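Local coordinates for protein acetylene hydratase (Pelobacter acetylenicus, PDB 2E7Z) that catalyses the hydration of acetylene to acetaldehyde, using a [4Fe-4S] cluster and a tungsten-bis(molybdopterin guanine dinucleotide) cofactor, at residues G71-E76 with Q441-T446; N415-Y420 with S689-H694; V436-Y439 with P445-Q448. All blocks are in the same frame, centred on the assembly; numbering follows the deposited sequence. Where two conformers were deposited one is given.

Interaction 1: G71-E76 with Q441-T446. With MGD (2-amino-5,6-dimercapto-7-methyl-3,7,8a,9-tetrahydro-8-oxa-1,3,9,10-tetraaza-anthracen-4-one guanosine dinucleotide), chain E.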
loop_
_atom_site.group_PDB
_atom_site.type_symbol
_atom_site.label_atom_id
_atom_site.label_comp_id
_atom_site.label_asym_id
_atom_site.label_seq_id
_atom_site.Cartn_x
_atom_site.Cartn_y
_atom_site.Cartn_z
ATOM N N GLY A 71 -8.246 -12.946 -22.938
ATOM C CA GLY A 71 -9.509 -12.295 -22.517
ATOM C C GLY A 71 -10.789 -13.006 -22.896
ATOM O O GLY A 71 -11.829 -12.655 -22.379
ATOM N N GLU A 72 -10.686 -13.994 -23.767
ATOM C CA GLU A 72 -11.872 -14.818 -24.087
ATOM C C GLU A 72 -12.195 -15.732 -22.913
ATOM O O GLU A 72 -11.297 -16.421 -22.404
ATOM C CB GLU A 72 -11.611 -15.655 -25.328
ATOM C CG GLU A 72 -12.781 -16.563 -25.722
ATOM C CD GLU A 72 -12.425 -17.487 -26.876
ATOM O OE1 GLU A 72 -11.410 -17.238 -27.569
ATOM O OE2 GLU A 72 -13.167 -18.464 -27.090
ATOM N N GLN A 73 -13.458 -15.743 -22.487
ATOM C CA GLN A 73 -13.817 -16.492 -21.291
ATOM C C GLN A 73 -14.158 -17.942 -21.634
ATOM O O GLN A 73 -15.336 -18.347 -21.648
ATOM C CB GLN A 73 -14.957 -15.792 -20.544
ATOM C CG GLN A 73 -14.547 -14.369 -20.121
ATOM C CD GLN A 73 -13.268 -14.357 -19.285
ATOM O OE1 GLN A 73 -13.258 -14.877 -18.167
ATOM N NE2 GLN A 73 -12.180 -13.789 -19.829
ATOM N N ARG A 74 -13.120 -18.699 -21.975
ATOM C CA ARG A 74 -13.294 -20.114 -22.297
ATOM C C ARG A 74 -12.292 -20.859 -21.439
ATOM O O ARG A 74 -11.086 -20.815 -21.700
ATOM C CB ARG A 74 -13.031 -20.389 -23.771
ATOM C CG ARG A 74 -13.793 -21.615 -24.269
ATOM C CD ARG A 74 -13.498 -21.817 -25.728
ATOM N NE ARG A 74 -14.147 -23.049 -26.171
ATOM C CZ ARG A 74 -13.534 -24.214 -26.389
ATOM N NH1 ARG A 74 -12.219 -24.335 -26.242
ATOM N NH2 ARG A 74 -14.246 -25.272 -26.781
ATOM N N TRP A 75 -12.800 -21.477 -20.382
ATOM C CA TRP A 75 -11.969 -22.017 -19.304
ATOM C C TRP A 75 -12.214 -23.515 -19.145
ATOM O O TRP A 75 -13.366 -23.976 -19.302
ATOM C CB TRP A 75 -12.336 -21.304 -18.001
ATOM C CG TRP A 75 -12.028 -19.839 -18.003
ATOM C CD1 TRP A 75 -12.894 -18.808 -18.169
ATOM C CD2 TRP A 75 -10.726 -19.249 -17.857
ATOM N NE1 TRP A 75 -12.218 -17.600 -18.117
ATOM C CE2 TRP A 75 -10.881 -17.842 -17.931
ATOM C CE3 TRP A 75 -9.443 -19.774 -17.663
ATOM C CZ2 TRP A 75 -9.786 -16.945 -17.791
ATOM C CZ3 TRP A 75 -8.350 -18.872 -17.539
ATOM C CH2 TRP A 75 -8.549 -17.499 -17.616
ATOM N N GLU A 76 -11.141 -24.264 -18.871
ATOM C CA GLU A 76 -11.282 -25.686 -18.527
ATOM C C GLU A 76 -10.488 -26.007 -17.279
ATOM O O GLU A 76 -9.306 -25.625 -17.155
ATOM C CB GLU A 76 -10.825 -26.579 -19.675
ATOM C CG GLU A 76 -11.064 -28.052 -19.402
ATOM C CD GLU A 76 -10.793 -28.943 -20.597
ATOM O OE1 GLU A 76 -11.428 -28.748 -21.664
ATOM O OE2 GLU A 76 -9.980 -29.871 -20.446
ATOM N N GLN A 441 -8.534 -15.681 -5.591
ATOM C CA GLN A 441 -9.719 -16.380 -5.058
ATOM C C GLN A 441 -10.911 -16.305 -5.995
ATOM O O GLN A 441 -11.851 -17.089 -5.848
ATOM C CB GLN A 441 -10.064 -15.774 -3.696
ATOM C CG GLN A 441 -9.010 -16.092 -2.625
ATOM C CD GLN A 441 -9.225 -15.441 -1.262
ATOM O OE1 GLN A 441 -8.566 -15.847 -0.282
ATOM N NE2 GLN A 441 -10.081 -14.443 -1.176
ATOM N N PHE A 442 -10.892 -15.371 -6.939
ATOM C CA PHE A 442 -12.024 -15.153 -7.844
ATOM C C PHE A 442 -11.558 -14.884 -9.260
ATOM O O PHE A 442 -10.373 -14.569 -9.486
ATOM C CB PHE A 442 -12.871 -13.993 -7.307
ATOM C CG PHE A 442 -13.533 -14.319 -5.987
ATOM C CD1 PHE A 442 -14.724 -15.049 -5.966
ATOM C CD2 PHE A 442 -12.939 -13.981 -4.784
ATOM C CE1 PHE A 442 -15.320 -15.403 -4.751
ATOM C CE2 PHE A 442 -13.513 -14.326 -3.565
ATOM C CZ PHE A 442 -14.710 -15.067 -3.564
ATOM N N MET A 443 -12.490 -14.993 -10.209
ATOM C CA MET A 443 -12.243 -14.641 -11.594
ATOM C C MET A 443 -12.289 -13.106 -11.725
ATOM O O MET A 443 -13.219 -12.526 -12.268
ATOM C CB MET A 443 -13.246 -15.366 -12.508
ATOM C CG MET A 443 -12.996 -15.231 -14.000
ATOM S SD MET A 443 -11.346 -15.758 -14.612
ATOM C CE MET A 443 -11.446 -17.542 -14.508
ATOM N N THR A 444 -11.256 -12.460 -11.208
ATOM C CA THR A 444 -11.148 -11.018 -11.227
ATOM C C THR A 444 -10.918 -10.522 -12.658
ATOM O O THR A 444 -10.629 -11.303 -13.560
ATOM C CB THR A 444 -9.964 -10.553 -10.368
ATOM O OG1 THR A 444 -8.772 -10.989 -11.023
ATOM C CG2 THR A 444 -10.059 -11.128 -8.974
ATOM N N PRO A 445 -11.052 -9.205 -12.880
ATOM C CA PRO A 445 -10.753 -8.679 -14.189
ATOM C C PRO A 445 -9.346 -9.049 -14.674
ATOM O O PRO A 445 -9.152 -9.317 -15.839
ATOM C CB PRO A 445 -10.952 -7.169 -14.009
ATOM C CG PRO A 445 -12.070 -7.084 -12.927
ATOM C CD PRO A 445 -11.685 -8.201 -11.987
ATOM N N THR A 446 -8.373 -9.080 -13.759
ATOM C CA THR A 446 -7.024 -9.535 -14.108
ATOM C C THR A 446 -6.997 -11.035 -14.434
ATOM O O THR A 446 -6.399 -11.445 -15.415
ATOM C CB THR A 446 -6.057 -9.220 -12.954
ATOM O OG1 THR A 446 -6.082 -7.814 -12.750
ATOM C CG2 THR A 446 -4.663 -9.634 -13.336
HETATM P PB MGD E . -6.605 -5.412 -5.183
HETATM O O1B MGD E . -6.056 -4.636 -6.354
HETATM O O2B MGD E . -8.055 -5.359 -4.870
HETATM O O3B MGD E . -5.861 -5.012 -3.819
HETATM O O3A MGD E . -3.828 -3.549 -3.624
HETATM P PA MGD E . -4.315 -5.069 -3.385
HETATM O O1A MGD E . -4.339 -5.426 -1.929
HETATM O O2A MGD E . -3.517 -5.897 -4.346
HETATM O "O5'" MGD E . -6.172 -6.945 -5.435
HETATM C "C5'" MGD E . -6.169 -7.849 -4.343
HETATM C "C4'" MGD E . -6.506 -9.210 -4.920
HETATM O "O4'" MGD E . -6.210 -10.184 -3.907
HETATM C "C3'" MGD E . -7.993 -9.408 -5.196
HETATM O "O3'" MGD E . -8.162 -9.788 -6.572
HETATM C "C2'" MGD E . -8.474 -10.513 -4.232
HETATM O "O2'" MGD E . -9.485 -11.408 -4.737
HETATM C "C1'" MGD E . -7.186 -11.248 -3.978
HETATM N N9 MGD E . -7.068 -11.936 -2.683
HETATM C C8 MGD E . -7.506 -11.507 -1.474
HETATM N N7 MGD E . -7.128 -12.352 -0.501
HETATM C C5 MGD E . -6.370 -13.304 -1.088
HETATM C C6 MGD E . -5.648 -14.492 -0.664
HETATM O O6 MGD E . -5.616 -14.836 0.536
HETATM N N1 MGD E . -4.992 -15.163 -1.625
HETATM C C2 MGD E . -5.035 -14.885 -2.924
HETATM N N2 MGD E . -4.319 -15.658 -3.791
HETATM N N3 MGD E . -5.682 -13.819 -3.384
HETATM C C4 MGD E . -6.336 -13.025 -2.512
HETATM C C10 MGD E . -4.045 -2.608 -2.572
HETATM C C11 MGD E . -3.192 -1.399 -2.888
HETATM O O11 MGD E . -3.762 -0.821 -4.061
HETATM C C12 MGD E . -3.221 -0.426 -1.735
HETATM S S12 MGD E . -2.824 -1.006 -0.176
HETATM C C13 MGD E . -3.493 0.874 -1.936
HETATM S S13 MGD E . -3.660 1.976 -0.647
HETATM C C14 MGD E . -3.694 1.463 -3.298
HETATM N N15 MGD E . -5.078 1.845 -3.533
HETATM C C16 MGD E . -5.323 2.278 -4.803
HETATM C C17 MGD E . -6.327 3.293 -5.152
HETATM O O17 MGD E . -7.018 3.834 -4.261
HETATM N N18 MGD E . -6.461 3.620 -6.453
HETATM C C19 MGD E . -5.719 3.062 -7.443
HETATM N N19 MGD E . -5.907 3.427 -8.729
HETATM N N20 MGD E . -4.808 2.114 -7.192
HETATM C C21 MGD E . -4.570 1.713 -5.937
HETATM N N22 MGD E . -3.633 0.790 -5.706
HETATM C C23 MGD E . -3.215 0.459 -4.360
#
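One face of the W75 indole is met by the thioether of M443, and its edge by the side-chain amide of Q73. M443 is modelled in two conformers; in the one described, its methyl CE stands over the five-membered ring, 3.7 Å from the centroid and 20° off the normal, a CH-pi contact whose closest approach is 3.5 Å between M443 CE and W75 CE2. M443 SD reaches the six-membered ring obliquely, 4.4 Å from its centroid, which makes this also a Met-aromatic contact. The two side chains come from opposite directions; that of M443, with CG anti to the backbone N (chi1 -173°), then bends at both following torsions, laying the methyl onto the indole.

At the edge, W75 NE1 donates in its ring plane to Q73 OE1, 2.9 Å away and nearly straight at 171°, though NE1 sits above the carbonyl plane of that amide. Q73 NE2 in turn donates to G71 O at 2.8 Å, within its own amide plane, and also to Q448 O. Both ends of the Q73 amide are thus bonded, which holds its rotation and ties down the NE1 edge of the indole. Q73 OE1 also lies 4.1 Å from M443 SD.

W75 opens strand 75-77 at one edge of the mixed sheet, and M443 lies in the loop between strands 435-440 and 452-455; L63 and V453 pack against both side chains. The same loop carries T444, whose methyl CG2 lies 3.3 Å from the ribose O3' of MGD, and Q441 of the cofactor site. The contact is probably dispersion between thioether and indole: no polar bond joins the two side chains, and the hydrogen bonds run beside them, through the Q73 amide.

Interaction 2: N415-Y420 with S689-H694. With MGD (2-amino-5,6-dimercapto-7-methyl-3,7,8a,9-tetrahydro-8-oxa-1,3,9,10-tetraaza-anthracen-4-one guanosine dinucleotide), chain E.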
loop_
_atom_site.group_PDB
_atom_site.type_symbol
_atom_site.label_atom_id
_atom_site.label_comp_id
_atom_site.label_asym_id
_atom_site.label_seq_id
_atom_site.Cartn_x
_atom_site.Cartn_y
_atom_site.Cartn_z
ATOM N N ASN A 415 -5.116 -7.673 -8.158
ATOM C CA ASN A 415 -5.946 -7.389 -9.318
ATOM C C ASN A 415 -5.263 -6.256 -10.077
ATOM O O ASN A 415 -5.717 -5.127 -10.140
ATOM C CB ASN A 415 -7.350 -7.028 -8.844
ATOM C CG ASN A 415 -8.311 -6.747 -9.970
ATOM O OD1 ASN A 415 -8.099 -7.119 -11.121
ATOM N ND2 ASN A 415 -9.433 -6.131 -9.601
ATOM N N ALA A 416 -4.120 -6.621 -10.651
ATOM C CA ALA A 416 -3.165 -5.681 -11.235
ATOM C C ALA A 416 -3.737 -4.766 -12.307
ATOM O O ALA A 416 -3.375 -3.588 -12.381
ATOM C CB ALA A 416 -1.917 -6.434 -11.769
ATOM N N LEU A 417 -4.661 -5.269 -13.127
ATOM C CA LEU A 417 -5.296 -4.413 -14.119
ATOM C C LEU A 417 -5.805 -3.114 -13.481
ATOM O O LEU A 417 -5.756 -2.050 -14.096
ATOM C CB LEU A 417 -6.450 -5.170 -14.808
ATOM C CG LEU A 417 -7.258 -4.324 -15.775
ATOM C CD1 LEU A 417 -6.447 -3.908 -16.997
ATOM C CD2 LEU A 417 -8.491 -5.129 -16.194
ATOM N N MET A 418 -6.350 -3.235 -12.270
ATOM C CA MET A 418 -7.069 -2.142 -11.622
ATOM C C MET A 418 -6.309 -1.507 -10.467
ATOM O O MET A 418 -6.869 -0.638 -9.777
ATOM C CB MET A 418 -8.431 -2.664 -11.097
ATOM C CG MET A 418 -9.476 -2.938 -12.201
ATOM S SD MET A 418 -10.975 -3.794 -11.636
ATOM C CE MET A 418 -11.474 -2.886 -10.154
ATOM N N GLY A 419 -5.054 -1.933 -10.261
ATOM C CA GLY A 419 -4.358 -1.655 -9.003
ATOM C C GLY A 419 -3.315 -0.571 -9.098
ATOM O O GLY A 419 -2.577 -0.326 -8.128
ATOM N N TYR A 420 -3.224 0.095 -10.253
ATOM C CA TYR A 420 -2.210 1.133 -10.471
ATOM C C TYR A 420 -2.898 2.360 -11.087
ATOM O O TYR A 420 -3.980 2.720 -10.656
ATOM C CB TYR A 420 -1.028 0.581 -11.293
ATOM C CG TYR A 420 -0.360 -0.608 -10.626
ATOM C CD1 TYR A 420 -0.822 -1.917 -10.852
ATOM C CD2 TYR A 420 0.720 -0.423 -9.748
ATOM C CE1 TYR A 420 -0.227 -3.014 -10.224
ATOM C CE2 TYR A 420 1.346 -1.527 -9.143
ATOM C CZ TYR A 420 0.865 -2.807 -9.390
ATOM O OH TYR A 420 1.482 -3.846 -8.773
ATOM N N SER A 689 -16.089 -7.382 -16.798
ATOM C CA SER A 689 -17.053 -7.341 -15.700
ATOM C C SER A 689 -17.069 -5.951 -15.064
ATOM O O SER A 689 -17.126 -5.807 -13.836
ATOM C CB SER A 689 -16.785 -8.435 -14.662
ATOM O OG SER A 689 -16.752 -9.712 -15.270
ATOM N N GLY A 690 -17.050 -4.927 -15.916
ATOM C CA GLY A 690 -17.171 -3.555 -15.447
ATOM C C GLY A 690 -15.895 -2.847 -15.037
ATOM O O GLY A 690 -15.929 -1.657 -14.746
ATOM N N ALA A 691 -14.773 -3.565 -15.015
ATOM C CA ALA A 691 -13.497 -2.937 -14.677
ATOM C C ALA A 691 -13.229 -1.684 -15.505
ATOM O O ALA A 691 -12.811 -0.665 -14.958
ATOM C CB ALA A 691 -12.400 -3.936 -14.922
ATOM N N MET A 692 -13.457 -1.787 -16.818
ATOM C CA MET A 692 -13.136 -0.698 -17.750
ATOM C C MET A 692 -14.134 0.445 -17.679
ATOM O O MET A 692 -13.894 1.498 -18.259
ATOM C CB MET A 692 -13.031 -1.224 -19.194
ATOM C CG MET A 692 -12.016 -2.401 -19.406
ATOM S SD MET A 692 -10.309 -2.072 -18.902
ATOM C CE MET A 692 -9.841 -0.848 -20.153
ATOM N N LEU A 693 -15.228 0.233 -16.955
ATOM C CA LEU A 693 -16.301 1.226 -16.814
ATOM C C LEU A 693 -16.308 1.901 -15.445
ATOM O O LEU A 693 -16.711 3.050 -15.330
ATOM C CB LEU A 693 -17.668 0.567 -17.060
ATOM C CG LEU A 693 -18.000 0.227 -18.514
ATOM C CD1 LEU A 693 -19.335 -0.514 -18.567
ATOM C CD2 LEU A 693 -18.035 1.483 -19.391
ATOM N N HIS A 694 -15.879 1.200 -14.399
ATOM C CA HIS A 694 -16.107 1.710 -13.042
ATOM C C HIS A 694 -14.872 1.882 -12.154
ATOM O O HIS A 694 -15.054 2.331 -11.013
ATOM C CB HIS A 694 -17.136 0.841 -12.292
ATOM C CG HIS A 694 -18.385 0.605 -13.061
ATOM N ND1 HIS A 694 -19.276 1.614 -13.365
ATOM C CD2 HIS A 694 -18.910 -0.533 -13.572
ATOM C CE1 HIS A 694 -20.290 1.108 -14.045
ATOM N NE2 HIS A 694 -20.101 -0.195 -14.175
HETATM P PB MGD E . -6.605 -5.412 -5.183
HETATM O O1B MGD E . -6.056 -4.636 -6.354
HETATM O O2B MGD E . -8.055 -5.359 -4.870
HETATM O O3B MGD E . -5.861 -5.012 -3.819
HETATM O O3A MGD E . -3.828 -3.549 -3.624
HETATM P PA MGD E . -4.315 -5.069 -3.385
HETATM O O1A MGD E . -4.339 -5.426 -1.929
HETATM O O2A MGD E . -3.517 -5.897 -4.346
HETATM O "O5'" MGD E . -6.172 -6.945 -5.435
HETATM C "C5'" MGD E . -6.169 -7.849 -4.343
HETATM C "C4'" MGD E . -6.506 -9.210 -4.920
HETATM O "O4'" MGD E . -6.210 -10.184 -3.907
HETATM C "C3'" MGD E . -7.993 -9.408 -5.196
HETATM O "O3'" MGD E . -8.162 -9.788 -6.572
HETATM C "C2'" MGD E . -8.474 -10.513 -4.232
HETATM O "O2'" MGD E . -9.485 -11.408 -4.737
HETATM C "C1'" MGD E . -7.186 -11.248 -3.978
HETATM N N9 MGD E . -7.068 -11.936 -2.683
HETATM C C8 MGD E . -7.506 -11.507 -1.474
HETATM N N7 MGD E . -7.128 -12.352 -0.501
HETATM C C5 MGD E . -6.370 -13.304 -1.088
HETATM C C6 MGD E . -5.648 -14.492 -0.664
HETATM O O6 MGD E . -5.616 -14.836 0.536
HETATM N N1 MGD E . -4.992 -15.163 -1.625
HETATM C C2 MGD E . -5.035 -14.885 -2.924
HETATM N N2 MGD E . -4.319 -15.658 -3.791
HETATM N N3 MGD E . -5.682 -13.819 -3.384
HETATM C C4 MGD E . -6.336 -13.025 -2.512
HETATM C C10 MGD E . -4.045 -2.608 -2.572
HETATM C C11 MGD E . -3.192 -1.399 -2.888
HETATM O O11 MGD E . -3.762 -0.821 -4.061
HETATM C C12 MGD E . -3.221 -0.426 -1.735
HETATM S S12 MGD E . -2.824 -1.006 -0.176
HETATM C C13 MGD E . -3.493 0.874 -1.936
HETATM S S13 MGD E . -3.660 1.976 -0.647
HETATM C C14 MGD E . -3.694 1.463 -3.298
HETATM N N15 MGD E . -5.078 1.845 -3.533
HETATM C C16 MGD E . -5.323 2.278 -4.803
HETATM C C17 MGD E . -6.327 3.293 -5.152
HETATM O O17 MGD E . -7.018 3.834 -4.261
HETATM N N18 MGD E . -6.461 3.620 -6.453
HETATM C C19 MGD E . -5.719 3.062 -7.443
HETATM N N19 MGD E . -5.907 3.427 -8.729
HETATM N N20 MGD E . -4.808 2.114 -7.192
HETATM C C21 MGD E . -4.570 1.713 -5.937
HETATM N N22 MGD E . -3.633 0.790 -5.706
HETATM C C23 MGD E . -3.215 0.459 -4.360
#
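Buried apolar contact between the cofactor-binding loop N415-Y420 and the start of the short helix 691-694 brings M418 and L417 against A691 and M692. N415-Y420 follows strand 408-412 of the mixed sheet and leads into helix 423-431; S689-H694 includes the short helix, with G690 as its N-cap. The first segment belongs to the molybdopterin oxidoreductase family region and the second to the dinucleotide-binding region of the double-psi beta-barrel clan, and the contact joins these two parts of the fold.

M418 does most of the close touching. Its chain leaves with CG beside the backbone N (chi1 -73°), runs extended through chi2, which sets SD beside A691, and bends only at the terminal methyl; A691 CB points toward the other segment. L417 adds the branch methyl CD2, 4.3 Å from A691 CB and 4.5 Å from M692 SD, a looser fit. L427 and Q423 of helix 423-431 also touch M692, L427 adding to the apolar contact.

The N415-Y420 loop also grips MGD through backbone atoms: N415 N donates to the linker oxygen O5' at 3.0 Å, while the pterin gives N22 to G419 O at 2.9 Å and N19 to Y420 O at 2.8 Å. The N415 side-chain amide is held by T446 and S610. The closest approach between the two segments is M418 SD to A691 CB, 3.6 Å.

Interaction 3: V436-Y439 with P445-Q448. With MGD (2-amino-5,6-dimercapto-7-methyl-3,7,8a,9-tetrahydro-8-oxa-1,3,9,10-tetraaza-anthracen-4-one guanosine dinucleotide), chain E.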
loop_
_atom_site.group_PDB
_atom_site.type_symbol
_atom_site.label_atom_id
_atom_site.label_comp_id
_atom_site.label_asym_id
_atom_site.label_seq_id
_atom_site.Cartn_x
_atom_site.Cartn_y
_atom_site.Cartn_z
ATOM N N VAL A 436 0.372 -15.314 -18.797
ATOM C CA VAL A 436 -0.154 -14.615 -17.621
ATOM C C VAL A 436 -0.696 -15.654 -16.664
ATOM O O VAL A 436 -1.488 -16.535 -17.066
ATOM C CB VAL A 436 -1.253 -13.602 -17.992
ATOM C CG1 VAL A 436 -1.927 -12.958 -16.766
ATOM C CG2 VAL A 436 -0.701 -12.571 -18.954
ATOM N N VAL A 437 -0.249 -15.602 -15.416
ATOM C CA VAL A 437 -0.750 -16.494 -14.370
ATOM C C VAL A 437 -1.344 -15.637 -13.268
ATOM O O VAL A 437 -0.701 -14.680 -12.811
ATOM C CB VAL A 437 0.399 -17.344 -13.797
ATOM C CG1 VAL A 437 -0.077 -18.189 -12.595
ATOM C CG2 VAL A 437 1.078 -18.205 -14.885
ATOM N N CYS A 438 -2.570 -15.934 -12.855
ATOM C CA CYS A 438 -3.247 -15.188 -11.802
ATOM C C CYS A 438 -3.567 -16.097 -10.645
ATOM O O CYS A 438 -4.322 -17.053 -10.845
ATOM C CB CYS A 438 -4.478 -14.456 -12.345
ATOM S SG CYS A 438 -5.323 -13.477 -11.095
ATOM N N TYR A 439 -2.994 -15.836 -9.475
ATOM C CA TYR A 439 -3.200 -16.648 -8.279
ATOM C C TYR A 439 -4.122 -15.853 -7.363
ATOM O O TYR A 439 -3.738 -14.821 -6.785
ATOM C CB TYR A 439 -1.830 -16.977 -7.639
ATOM C CG TYR A 439 -1.887 -17.634 -6.286
ATOM C CD1 TYR A 439 -2.304 -18.961 -6.137
ATOM C CD2 TYR A 439 -1.483 -16.939 -5.137
ATOM C CE1 TYR A 439 -2.322 -19.560 -4.883
ATOM C CE2 TYR A 439 -1.511 -17.533 -3.906
ATOM C CZ TYR A 439 -1.922 -18.843 -3.773
ATOM O OH TYR A 439 -1.967 -19.373 -2.499
ATOM N N PRO A 445 -11.052 -9.205 -12.880
ATOM C CA PRO A 445 -10.753 -8.679 -14.189
ATOM C C PRO A 445 -9.346 -9.049 -14.674
ATOM O O PRO A 445 -9.152 -9.317 -15.839
ATOM C CB PRO A 445 -10.952 -7.169 -14.009
ATOM C CG PRO A 445 -12.070 -7.084 -12.927
ATOM C CD PRO A 445 -11.685 -8.201 -11.987
ATOM N N THR A 446 -8.373 -9.080 -13.759
ATOM C CA THR A 446 -7.024 -9.535 -14.108
ATOM C C THR A 446 -6.997 -11.035 -14.434
ATOM O O THR A 446 -6.399 -11.445 -15.415
ATOM C CB THR A 446 -6.057 -9.220 -12.954
ATOM O OG1 THR A 446 -6.082 -7.814 -12.750
ATOM C CG2 THR A 446 -4.663 -9.634 -13.336
ATOM N N ALA A 447 -7.671 -11.851 -13.622
ATOM C CA ALA A 447 -7.711 -13.292 -13.870
ATOM C C ALA A 447 -8.355 -13.589 -15.236
ATOM O O ALA A 447 -7.974 -14.530 -15.932
ATOM C CB ALA A 447 -8.477 -13.994 -12.756
ATOM N N GLN A 448 -9.280 -12.720 -15.634
ATOM C CA GLN A 448 -9.971 -12.910 -16.912
ATOM C C GLN A 448 -9.041 -12.840 -18.107
ATOM O O GLN A 448 -9.319 -13.336 -19.194
ATOM C CB GLN A 448 -11.031 -11.853 -17.049
ATOM C CG GLN A 448 -12.235 -12.222 -16.166
ATOM C CD GLN A 448 -13.314 -11.161 -16.152
ATOM O OE1 GLN A 448 -13.555 -10.495 -17.167
ATOM N NE2 GLN A 448 -13.978 -11.001 -15.000
HETATM P PB MGD E . -6.605 -5.412 -5.183
HETATM O O1B MGD E . -6.056 -4.636 -6.354
HETATM O O2B MGD E . -8.055 -5.359 -4.870
HETATM O O3B MGD E . -5.861 -5.012 -3.819
HETATM O O3A MGD E . -3.828 -3.549 -3.624
HETATM P PA MGD E . -4.315 -5.069 -3.385
HETATM O O1A MGD E . -4.339 -5.426 -1.929
HETATM O O2A MGD E . -3.517 -5.897 -4.346
HETATM O "O5'" MGD E . -6.172 -6.945 -5.435
HETATM C "C5'" MGD E . -6.169 -7.849 -4.343
HETATM C "C4'" MGD E . -6.506 -9.210 -4.920
HETATM O "O4'" MGD E . -6.210 -10.184 -3.907
HETATM C "C3'" MGD E . -7.993 -9.408 -5.196
HETATM O "O3'" MGD E . -8.162 -9.788 -6.572
HETATM C "C2'" MGD E . -8.474 -10.513 -4.232
HETATM O "O2'" MGD E . -9.485 -11.408 -4.737
HETATM C "C1'" MGD E . -7.186 -11.248 -3.978
HETATM N N9 MGD E . -7.068 -11.936 -2.683
HETATM C C8 MGD E . -7.506 -11.507 -1.474
HETATM N N7 MGD E . -7.128 -12.352 -0.501
HETATM C C5 MGD E . -6.370 -13.304 -1.088
HETATM C C6 MGD E . -5.648 -14.492 -0.664
HETATM O O6 MGD E . -5.616 -14.836 0.536
HETATM N N1 MGD E . -4.992 -15.163 -1.625
HETATM C C2 MGD E . -5.035 -14.885 -2.924
HETATM N N2 MGD E . -4.319 -15.658 -3.791
HETATM N N3 MGD E . -5.682 -13.819 -3.384
HETATM C C4 MGD E . -6.336 -13.025 -2.512
HETATM C C10 MGD E . -4.045 -2.608 -2.572
HETATM C C11 MGD E . -3.192 -1.399 -2.888
HETATM O O11 MGD E . -3.762 -0.821 -4.061
HETATM C C12 MGD E . -3.221 -0.426 -1.735
HETATM S S12 MGD E . -2.824 -1.006 -0.176
HETATM C C13 MGD E . -3.493 0.874 -1.936
HETATM S S13 MGD E . -3.660 1.976 -0.647
HETATM C C14 MGD E . -3.694 1.463 -3.298
HETATM N N15 MGD E . -5.078 1.845 -3.533
HETATM C C16 MGD E . -5.323 2.278 -4.803
HETATM C C17 MGD E . -6.327 3.293 -5.152
HETATM O O17 MGD E . -7.018 3.834 -4.261
HETATM N N18 MGD E . -6.461 3.620 -6.453
HETATM C C19 MGD E . -5.719 3.062 -7.443
HETATM N N19 MGD E . -5.907 3.427 -8.729
HETATM N N20 MGD E . -4.808 2.114 -7.192
HETATM C C21 MGD E . -4.570 1.713 -5.937
HETATM N N22 MGD E . -3.633 0.790 -5.706
HETATM C C23 MGD E . -3.215 0.459 -4.360
#
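C438 and A447 meet with the thiol of the strand residue laid beside the small methyl of the loop residue. C438 points toward P445-Q448 and holds SG anti to its backbone N (chi1 -178°), which carries the sulfur out to A447, 3.6 Å from SG to CB and 3.7 Å from SG to CA. A447 CB lies across the line of approach, and the alpha carbons of C438 and A447 are 5.3 Å apart. T446 flanks the same sulfur more loosely, with CG2 4.5 Å from C438 SG, while its hydroxyl is hydrogen-bonded elsewhere, to N415 and L417.

At Y439, next along the strand, CB leaves away from the loop, and the ring meets the guanine of MGD. The exocyclic amine N2 lies over one face of the phenol ring, 3.4 Å from both CD2 and CE2, and donates to Y439 O at 3.2 Å with a 162° angle. The residue therefore meets one amine with both its ring and its carbonyl, while Y439 OH is bonded to K489 O.

Strand 435-440 lies between 408-412 and 452-455, parallel to both. The chain turns back after the strand, and P445-Q448 packs on its face beside C438, while the cofactor's guanine lies at the strand's C-terminal end; nucleotide binding at that end of a parallel strand is characteristic of Rossmann-like alpha/beta folds.

The three contacts lie on the same side of the chain's centre, and segments of each reach the same MGD. Interactions 1 and 3 share P445 and T446, their centres 7 Å apart; the Q73 amide crosses between them, NE2 to Q448 O at 3.0 Å, and M443 O takes Q448 NE2 at 3.2 Å. T446 ties this loop to interaction 2, its OG1 lying 2.7 Å from N415 OD1 and 2.9 Å from L417 N, while P445 CB packs 3.7 Å from A691 CB. Loop 441-448 thus connects the sheet-edge tryptophan, strand 436-439 and the loop at N415-Y420. Along the cofactor, interactions 1 and 3 reach the guanosine half, and interaction 2 extends from the linker to the pterin.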